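Long-range contact in peptide-binding protein (Photobacterium damsela subsp. piscicida, PDB 6SQX), which is a secreted NlpC/P60 endopeptidase that cleaves the peptidoglycan of potentially competing bacteria: residues 123-135 against 189-201. Numbering follows the deposited sequence. Where two conformers were deposited one is given.
Sequences SENMNLKSFPNIP and LIHMSTDKKWTLI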
ATOM      1  N   SER A 123       6.233 -25.683   3.436  1.00 30.54           N
ATOM      2  CA  SER A 123       7.317 -25.873   2.475  0.55 31.13           C
ATOM      3  C   SER A 123       7.010 -27.023   1.525  1.00 31.04           C
ATOM      4  O   SER A 123       7.252 -26.926   0.311  1.00 33.17           O
ATOM      5  CB  SER A 123       8.631 -26.122   3.224  0.55 32.18           C
ATOM      6  OG  SER A 123       9.654 -26.571   2.346  0.55 32.42           O
ATOM      7  N   GLU A 124       6.487 -28.130   2.064  0.51 30.86           N
ATOM      8  CA  GLU A 124       6.069 -29.242   1.209  0.51 33.08           C
ATOM      9  C   GLU A 124       5.077 -28.769   0.159  0.51 31.07           C
ATOM     10  O   GLU A 124       5.236 -29.044  -1.037  0.51 32.43           O
ATOM     11  CB  GLU A 124       5.410 -30.345   2.040  0.51 39.07           C
ATOM     12  CG  GLU A 124       6.334 -31.247   2.821  0.51 46.60           C
ATOM     13  CD  GLU A 124       5.571 -32.400   3.447  0.51 53.81           C
ATOM     14  OE1 GLU A 124       5.203 -33.338   2.708  0.51 56.16           O
ATOM     15  OE2 GLU A 124       5.316 -32.351   4.670  0.51 56.25           O
ATOM     16  N   ASN A 125       4.031 -28.065   0.598  1.00 29.97           N
ATOM     17  CA  ASN A 125       2.965 -27.637  -0.305  1.00 29.57           C
ATOM     18  C   ASN A 125       3.468 -26.644  -1.348  1.00 29.01           C
ATOM     19  O   ASN A 125       2.907 -26.561  -2.452  1.00 30.54           O
ATOM     20  CB  ASN A 125       1.854 -27.007   0.528  1.00 30.10           C
ATOM     21  CG  ASN A 125       0.514 -26.939  -0.203  1.00 31.61           C
ATOM     22  OD1 ASN A 125       0.202 -27.783  -1.056  1.00 32.53           O
ATOM     23  ND2 ASN A 125      -0.298 -25.941   0.154  1.00 32.82           N
ATOM     24  N   MET A 126       4.499 -25.857  -1.012  1.00 28.56           N
ATOM     25  CA  MET A 126       5.077 -24.934  -1.986  1.00 29.58           C
ATOM     26  C   MET A 126       5.726 -25.669  -3.148  1.00 29.30           C
ATOM     27  O   MET A 126       5.796 -25.122  -4.254  1.00 30.12           O
ATOM     28  CB  MET A 126       6.096 -24.005  -1.316  1.00 27.76           C
ATOM     29  CG  MET A 126       5.428 -23.048  -0.344  1.00 26.35           C
ATOM     30  SD  MET A 126       6.609 -22.211   0.730  1.00 28.32           S
ATOM     31  CE  MET A 126       7.419 -21.058  -0.383  1.00 28.20           C
ATOM     32  N   ASN A 127       6.228 -26.881  -2.911  1.00 30.11           N
ATOM     33  CA  ASN A 127       6.770 -27.749  -3.967  1.00 32.61           C
ATOM     34  C   ASN A 127       7.732 -27.000  -4.891  1.00 31.31           C
ATOM     35  O   ASN A 127       7.570 -26.976  -6.115  1.00 31.26           O
ATOM     36  CB  ASN A 127       5.641 -28.415  -4.755  1.00 37.84           C
ATOM     37  CG  ASN A 127       6.157 -29.429  -5.774  1.00 43.07           C
ATOM     38  OD1 ASN A 127       7.203 -30.053  -5.575  1.00 45.74           O
ATOM     39  ND2 ASN A 127       5.446 -29.567  -6.880  1.00 45.71           N
ATOM     40  N   LEU A 128       8.746 -26.364  -4.293  1.00 31.10           N
ATOM     41  CA  LEU A 128       9.692 -25.553  -5.065  1.00 30.64           C
ATOM     42  C   LEU A 128      10.613 -26.363  -5.964  1.00 32.08           C
ATOM     43  O   LEU A 128      11.238 -25.776  -6.860  1.00 31.55           O
ATOM     44  CB  LEU A 128      10.539 -24.667  -4.136  1.00 30.78           C
ATOM     45  CG  LEU A 128       9.751 -23.613  -3.370  1.00 30.35           C
ATOM     46  CD1 LEU A 128      10.674 -22.782  -2.485  1.00 32.69           C
ATOM     47  CD2 LEU A 128       8.997 -22.740  -4.384  1.00 30.44           C
ATOM     48  N   LYS A 129      10.698 -27.673  -5.769  1.00 32.33           N
ATOM     49  CA  LYS A 129      11.517 -28.460  -6.680  1.00 33.14           C
ATOM     50  C   LYS A 129      11.001 -28.378  -8.117  1.00 32.68           C
ATOM     51  O   LYS A 129      11.774 -28.596  -9.062  1.00 34.84           O
ATOM     52  CB  LYS A 129      11.643 -29.909  -6.194  1.00 37.71           C
ATOM     53  CG  LYS A 129      10.324 -30.667  -6.158  1.00 43.62           C
ATOM     54  CD  LYS A 129      10.562 -32.156  -5.880  1.00 47.35           C
ATOM     55  CE  LYS A 129       9.291 -32.980  -6.086  1.00 49.96           C
ATOM     56  NZ  LYS A 129       8.274 -32.770  -5.013  1.00 51.06           N
ATOM     57  N   SER A 130       9.724 -28.074  -8.308  1.00 32.58           N
ATOM     58  CA  SER A 130       9.136 -27.963  -9.637  1.00 32.96           C
ATOM     59  C   SER A 130       9.038 -26.517 -10.132  1.00 32.20           C
ATOM     60  O   SER A 130       8.399 -26.267 -11.153  1.00 32.68           O
ATOM     61  CB  SER A 130       7.750 -28.622  -9.655  1.00 33.87           C
ATOM     62  OG  SER A 130       6.820 -27.881  -8.876  1.00 34.96           O
ATOM     63  N   PHE A 131       9.684 -25.577  -9.458  1.00 30.47           N
ATOM     64  CA  PHE A 131       9.517 -24.164  -9.770  1.00 28.63           C
ATOM     65  C   PHE A 131      10.121 -23.818 -11.131  1.00 28.27           C
ATOM     66  O   PHE A 131      11.245 -24.240 -11.439  1.00 29.97           O
ATOM     67  CB  PHE A 131      10.228 -23.318  -8.708  1.00 27.74           C
ATOM     68  CG  PHE A 131      10.095 -21.816  -8.935  1.00 26.37           C
ATOM     69  CD1 PHE A 131      10.985 -21.143  -9.773  1.00 27.15           C
ATOM     70  CD2 PHE A 131       9.048 -21.084  -8.353  1.00 26.64           C
ATOM     71  CE1 PHE A 131      10.856 -19.778 -10.023  1.00 27.69           C
ATOM     72  CE2 PHE A 131       8.938 -19.723  -8.586  1.00 26.99           C
ATOM     73  CZ  PHE A 131       9.826 -19.058  -9.419  1.00 26.93           C
ATOM     74  N   PRO A 132       9.430 -23.004 -11.952  1.00 27.82           N
ATOM     75  CA  PRO A 132       8.049 -22.538 -11.783  1.00 27.54           C
ATOM     76  C   PRO A 132       7.123 -23.536 -12.482  1.00 28.61           C
ATOM     77  O   PRO A 132       7.397 -23.905 -13.638  1.00 31.40           O
ATOM     78  CB  PRO A 132       8.069 -21.176 -12.494  1.00 28.15           C
ATOM     79  CG  PRO A 132       9.063 -21.346 -13.621  1.00 28.70           C
ATOM     80  CD  PRO A 132      10.102 -22.339 -13.094  1.00 29.04           C
ATOM     81  N   ASN A 133       6.069 -24.015 -11.815  1.00 28.54           N
ATOM     82  CA  ASN A 133       5.316 -25.139 -12.364  1.00 28.32           C
ATOM     83  C   ASN A 133       4.080 -24.745 -13.157  1.00 28.30           C
ATOM     84  O   ASN A 133       3.347 -25.639 -13.605  1.00 29.45           O
ATOM     85  CB  ASN A 133       4.969 -26.179 -11.293  1.00 29.03           C
ATOM     86  CG  ASN A 133       3.955 -25.674 -10.291  1.00 27.72           C
ATOM     87  OD1 ASN A 133       3.278 -24.664 -10.509  1.00 27.78           O
ATOM     88  ND2 ASN A 133       3.835 -26.391  -9.179  1.00 28.31           N
ATOM     89  N   ILE A 134       3.842 -23.458 -13.380  1.00 26.90           N
ATOM     90  CA  ILE A 134       2.750 -23.006 -14.244  1.00 25.46           C
ATOM     91  C   ILE A 134       3.325 -22.748 -15.633  1.00 26.36           C
ATOM     92  O   ILE A 134       4.184 -21.872 -15.777  1.00 26.61           O
ATOM     93  CB  ILE A 134       2.049 -21.758 -13.686  1.00 24.65           C
ATOM     94  CG1 ILE A 134       1.317 -22.131 -12.395  1.00 25.15           C
ATOM     95  CG2 ILE A 134       1.058 -21.194 -14.733  1.00 25.24           C
ATOM     96  CD1 ILE A 134       0.571 -20.994 -11.731  1.00 25.87           C
ATOM     97  N   PRO A 135       2.914 -23.487 -16.662  1.00 27.77           N
ATOM     98  CA  PRO A 135       3.509 -23.271 -17.986  1.00 28.37           C
ATOM     99  C   PRO A 135       3.209 -21.870 -18.493  1.00 28.36           C
ATOM    100  O   PRO A 135       2.213 -21.251 -18.111  1.00 28.08           O
ATOM    101  CB  PRO A 135       2.819 -24.321 -18.868  1.00 31.30           C
ATOM    102  CG  PRO A 135       2.171 -25.284 -17.923  1.00 30.88           C
ATOM    103  CD  PRO A 135       1.882 -24.534 -16.667  1.00 28.60           C
ATOM    104  N   LEU A 189       1.038 -15.321 -13.267  1.00 20.44           N
ATOM    105  CA  LEU A 189       0.936 -16.541 -12.481  1.00 22.25           C
ATOM    106  C   LEU A 189       2.271 -17.276 -12.565  1.00 22.29           C
ATOM    107  O   LEU A 189       2.802 -17.483 -13.669  1.00 22.24           O
ATOM    108  CB  LEU A 189      -0.198 -17.417 -13.026  1.00 22.41           C
ATOM    109  CG  LEU A 189      -1.565 -16.715 -13.175  1.00 23.77           C
ATOM    110  CD1 LEU A 189      -2.587 -17.767 -13.583  1.00 27.57           C
ATOM    111  CD2 LEU A 189      -2.026 -15.928 -11.949  1.00 24.42           C
ATOM    112  N   ILE A 190       2.832 -17.679 -11.420  1.00 22.07           N
ATOM    113  CA  ILE A 190       4.186 -18.225 -11.367  0.74 22.59           C
ATOM    114  C   ILE A 190       4.189 -19.717 -11.058  1.00 22.95           C
ATOM    115  O   ILE A 190       4.823 -20.507 -11.771  1.00 23.91           O
ATOM    116  CB  ILE A 190       5.055 -17.453 -10.353  0.74 22.25           C
ATOM    117  CG1 ILE A 190       5.108 -15.965 -10.687  0.74 23.83           C
ATOM    118  CG2 ILE A 190       6.489 -18.052 -10.294  0.74 22.78           C
ATOM    119  CD1 ILE A 190       5.449 -15.117  -9.451  0.74 22.05           C
ATOM    120  N   HIS A 191       3.506 -20.126  -9.990  1.00 23.86           N
ATOM    121  CA  HIS A 191       3.710 -21.455  -9.430  1.00 24.63           C
ATOM    122  C   HIS A 191       2.496 -21.792  -8.583  1.00 24.66           C
ATOM    123  O   HIS A 191       1.932 -20.911  -7.933  1.00 24.13           O
ATOM    124  CB  HIS A 191       4.984 -21.413  -8.568  1.00 25.11           C
ATOM    125  CG  HIS A 191       5.461 -22.755  -8.099  1.00 26.01           C
ATOM    126  ND1 HIS A 191       6.133 -23.633  -8.921  1.00 27.22           N
ATOM    127  CD2 HIS A 191       5.379 -23.360  -6.886  1.00 28.94           C
ATOM    128  CE1 HIS A 191       6.429 -24.726  -8.245  1.00 29.77           C
ATOM    129  NE2 HIS A 191       5.997 -24.586  -7.004  1.00 29.15           N
ATOM    130  N   MET A 192       2.077 -23.046  -8.587  1.00 24.63           N
ATOM    131  CA  MET A 192       0.886 -23.457  -7.847  1.00 26.02           C
ATOM    132  C   MET A 192       1.272 -24.459  -6.763  1.00 26.04           C
ATOM    133  O   MET A 192       2.134 -25.325  -6.982  1.00 26.66           O
ATOM    134  CB  MET A 192      -0.176 -24.056  -8.808  1.00 30.90           C
ATOM    135  CG  MET A 192      -1.504 -24.473  -8.160  1.00 37.24           C
ATOM    136  SD  MET A 192      -2.862 -24.669  -9.354  1.00 44.50           S
ATOM    137  CE  MET A 192      -1.995 -25.471 -10.684  1.00 45.32           C
ATOM    138  N   SER A 193       0.636 -24.350  -5.596  1.00 25.43           N
ATOM    139  CA  SER A 193       0.875 -25.274  -4.496  1.00 26.18           C
ATOM    140  C   SER A 193       0.434 -26.697  -4.865  1.00 27.83           C
ATOM    141  O   SER A 193      -0.358 -26.917  -5.789  1.00 28.69           O
ATOM    142  CB  SER A 193       0.153 -24.790  -3.239  1.00 26.25           C
ATOM    143  OG  SER A 193      -1.247 -24.765  -3.469  1.00 27.18           O
ATOM    144  N   THR A 194       0.969 -27.675  -4.130  1.00 29.85           N
ATOM    145  CA  THR A 194       0.635 -29.066  -4.428  1.00 32.01           C
ATOM    146  C   THR A 194      -0.859 -29.326  -4.274  1.00 32.30           C
ATOM    147  O   THR A 194      -1.455 -30.047  -5.090  1.00 32.78           O
ATOM    148  CB  THR A 194       1.451 -30.015  -3.549  1.00 35.67           C
ATOM    149  OG1 THR A 194       2.851 -29.766  -3.757  1.00 38.32           O
ATOM    150  CG2 THR A 194       1.136 -31.488  -3.868  1.00 35.18           C
ATOM    151  N   ASP A 195      -1.488 -28.733  -3.248  1.00 31.89           N
ATOM    152  CA  ASP A 195      -2.922 -28.918  -3.053  1.00 30.76           C
ATOM    153  C   ASP A 195      -3.764 -28.047  -3.972  1.00 30.25           C
ATOM    154  O   ASP A 195      -4.998 -28.105  -3.898  1.00 31.32           O
ATOM    155  CB  ASP A 195      -3.319 -28.751  -1.573  1.00 31.07           C
ATOM    156  CG  ASP A 195      -3.128 -27.326  -1.049  1.00 32.68           C
ATOM    157  OD1 ASP A 195      -2.791 -26.406  -1.826  1.00 31.68           O
ATOM    158  OD2 ASP A 195      -3.306 -27.137   0.175  1.00 35.40           O
ATOM    159  N   LYS A 196      -3.128 -27.237  -4.819  1.00 30.19           N
ATOM    160  CA  LYS A 196      -3.754 -26.369  -5.805  1.00 30.58           C
ATOM    161  C   LYS A 196      -4.528 -25.219  -5.193  1.00 28.83           C
ATOM    162  O   LYS A 196      -5.101 -24.400  -5.945  1.00 29.47           O
ATOM    163  CB  LYS A 196      -4.637 -27.120  -6.814  1.00 33.75           C
ATOM    164  CG  LYS A 196      -3.866 -28.220  -7.541  1.00 38.41           C
ATOM    165  CD  LYS A 196      -4.675 -28.848  -8.681  1.00 43.68           C
ATOM    166  CE  LYS A 196      -3.953 -30.076  -9.237  1.00 48.02           C
ATOM    167  NZ  LYS A 196      -2.586 -29.715  -9.730  1.00 50.13           N
ATOM    168  N   LYS A 197      -4.540 -25.087  -3.862  1.00 26.05           N
ATOM    169  CA  LYS A 197      -5.356 -24.044  -3.255  1.00 25.06           C
ATOM    170  C   LYS A 197      -4.718 -22.665  -3.310  1.00 24.91           C
ATOM    171  O   LYS A 197      -5.424 -21.680  -3.091  1.00 25.39           O
ATOM    172  CB  LYS A 197      -5.678 -24.414  -1.808  1.00 27.42           C
ATOM    173  CG  LYS A 197      -6.513 -25.687  -1.673  1.00 32.11           C
ATOM    174  CD  LYS A 197      -6.762 -26.018  -0.204  1.00 38.67           C
ATOM    175  CE  LYS A 197      -7.740 -27.173  -0.024  1.00 43.11           C
ATOM    176  NZ  LYS A 197      -8.082 -27.352   1.421  1.00 45.35           N
ATOM    177  N   TRP A 198      -3.407 -22.576  -3.542  1.00 23.07           N
ATOM    178  CA  TRP A 198      -2.685 -21.310  -3.534  1.00 22.54           C
ATOM    179  C   TRP A 198      -1.869 -21.160  -4.808  1.00 21.98           C
ATOM    180  O   TRP A 198      -1.334 -22.138  -5.339  1.00 23.62           O
ATOM    181  CB  TRP A 198      -1.719 -21.258  -2.353  1.00 22.65           C
ATOM    182  CG  TRP A 198      -2.396 -21.266  -1.030  1.00 23.38           C
ATOM    183  CD1 TRP A 198      -2.750 -22.373  -0.300  1.00 24.54           C
ATOM    184  CD2 TRP A 198      -2.767 -20.121  -0.239  1.00 23.98           C
ATOM    185  NE1 TRP A 198      -3.337 -21.985   0.891  1.00 24.79           N
ATOM    186  CE2 TRP A 198      -3.368 -20.613   0.948  1.00 24.30           C
ATOM    187  CE3 TRP A 198      -2.679 -18.733  -0.433  1.00 23.08           C
ATOM    188  CZ2 TRP A 198      -3.847 -19.765   1.944  1.00 25.06           C
ATOM    189  CZ3 TRP A 198      -3.158 -17.886   0.564  1.00 23.31           C
ATOM    190  CH2 TRP A 198      -3.759 -18.403   1.714  1.00 25.01           C
ATOM    191  N   THR A 199      -1.737 -19.917  -5.281  1.00 20.94           N
ATOM    192  CA  THR A 199      -0.927 -19.604  -6.450  1.00 21.11           C
ATOM    193  C   THR A 199       0.017 -18.468  -6.108  1.00 21.13           C
ATOM    194  O   THR A 199      -0.396 -17.482  -5.495  1.00 20.63           O
ATOM    195  CB  THR A 199      -1.817 -19.252  -7.654  1.00 22.51           C
ATOM    196  OG1 THR A 199      -2.598 -20.404  -7.987  1.00 23.32           O
ATOM    197  CG2 THR A 199      -0.968 -18.894  -8.879  1.00 21.78           C
ATOM    198  N   LEU A 200       1.293 -18.627  -6.470  1.00 20.84           N
ATOM    199  CA  LEU A 200       2.295 -17.587  -6.313  1.00 19.71           C
ATOM    200  C   LEU A 200       2.187 -16.673  -7.522  1.00 19.62           C
ATOM    201  O   LEU A 200       2.193 -17.152  -8.662  1.00 20.35           O
ATOM    202  CB  LEU A 200       3.682 -18.244  -6.310  1.00 20.09           C
ATOM    203  CG  LEU A 200       4.882 -17.271  -6.167  1.00 19.78           C
ATOM    204  CD1 LEU A 200       4.849 -16.352  -4.900  1.00 19.81           C
ATOM    205  CD2 LEU A 200       6.216 -18.028  -6.278  1.00 21.30           C
ATOM    206  N   ILE A 201       2.001 -15.367  -7.284  1.00 19.36           N
ATOM    207  CA  ILE A 201       1.769 -14.381  -8.337  1.00 19.37           C
ATOM    208  C   ILE A 201       2.668 -13.172  -8.125  1.00 19.14           C
ATOM    209  O   ILE A 201       3.263 -12.987  -7.060  1.00 19.42           O
ATOM    210  CB  ILE A 201       0.290 -13.916  -8.348  1.00 18.65           C
ATOM    211  CG1 ILE A 201      -0.074 -13.100  -7.063  1.00 20.80           C
ATOM    212  CG2 ILE A 201      -0.618 -15.137  -8.475  1.00 19.55           C
ATOM    213  CD1 ILE A 201      -1.376 -12.359  -7.146  1.00 22.34           C
TER
HETATM  214  O   HOH W   1       4.222 -31.573  -2.850  0.80 44.53           O
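The backbone oxygen of Asn127 is shared by three donors: Ser130 N, Ser130 OG and, across the contact, His191 NE2, the last by a weak bond of 3.0 Å. The same NE2 reaches Met126 O at 2.8 Å, nearly along the C=O axis and 7° out of the ring plane, so its one N-H is divided between two carbonyls where helix 118-126 ends. At the other ring nitrogen the roles reverse, for ND1 accepts the backbone N of Asn133 at 2.9 Å; this pattern is consistent with a neutral ring carrying its proton on NE2, and it restrains the ring's rotation. The amide of Asn133 also lies almost flat on the imidazole, the planes 16° apart and ND2 toward the rim of the face. With CG between backbone N and carbonyl carbon (chi1 69°), that amide makes two further bonds, OD1 accepting from Met192 N at 2.8 Å and ND2 donating to Met192 O, so that one side-chain amide meets both backbone polar atoms of Met192. Phe131 CD2 approaches the opposite imidazole face, while its CE2 packs on Ile190 CG2 at 3.4 Å.

A second polar cluster joins the helix end to the type I turn from Ser193 to Lys196. Asn125 O accepts Thr194 N at 2.8 Å, and Asn125 OD1 accepts Asp195 N at 2.9 Å. Asp195 OD1 accepts Lys197 N, closing an Asx turn, and also Ser193 OG; from Asn125 ND2 it takes a weak bond.

Leu200 O accepts from Ile190 N and Leu200 N donates to His191 O, a classic beta bulge in the bacterial SH3-type sheet. The helix end and the loop after it pack on the hairpin of strands 186-192 and 198-203, with Met126 and Phe131 also touching helix 90-102 and Met126 reaching Trp209 on strand 206-211.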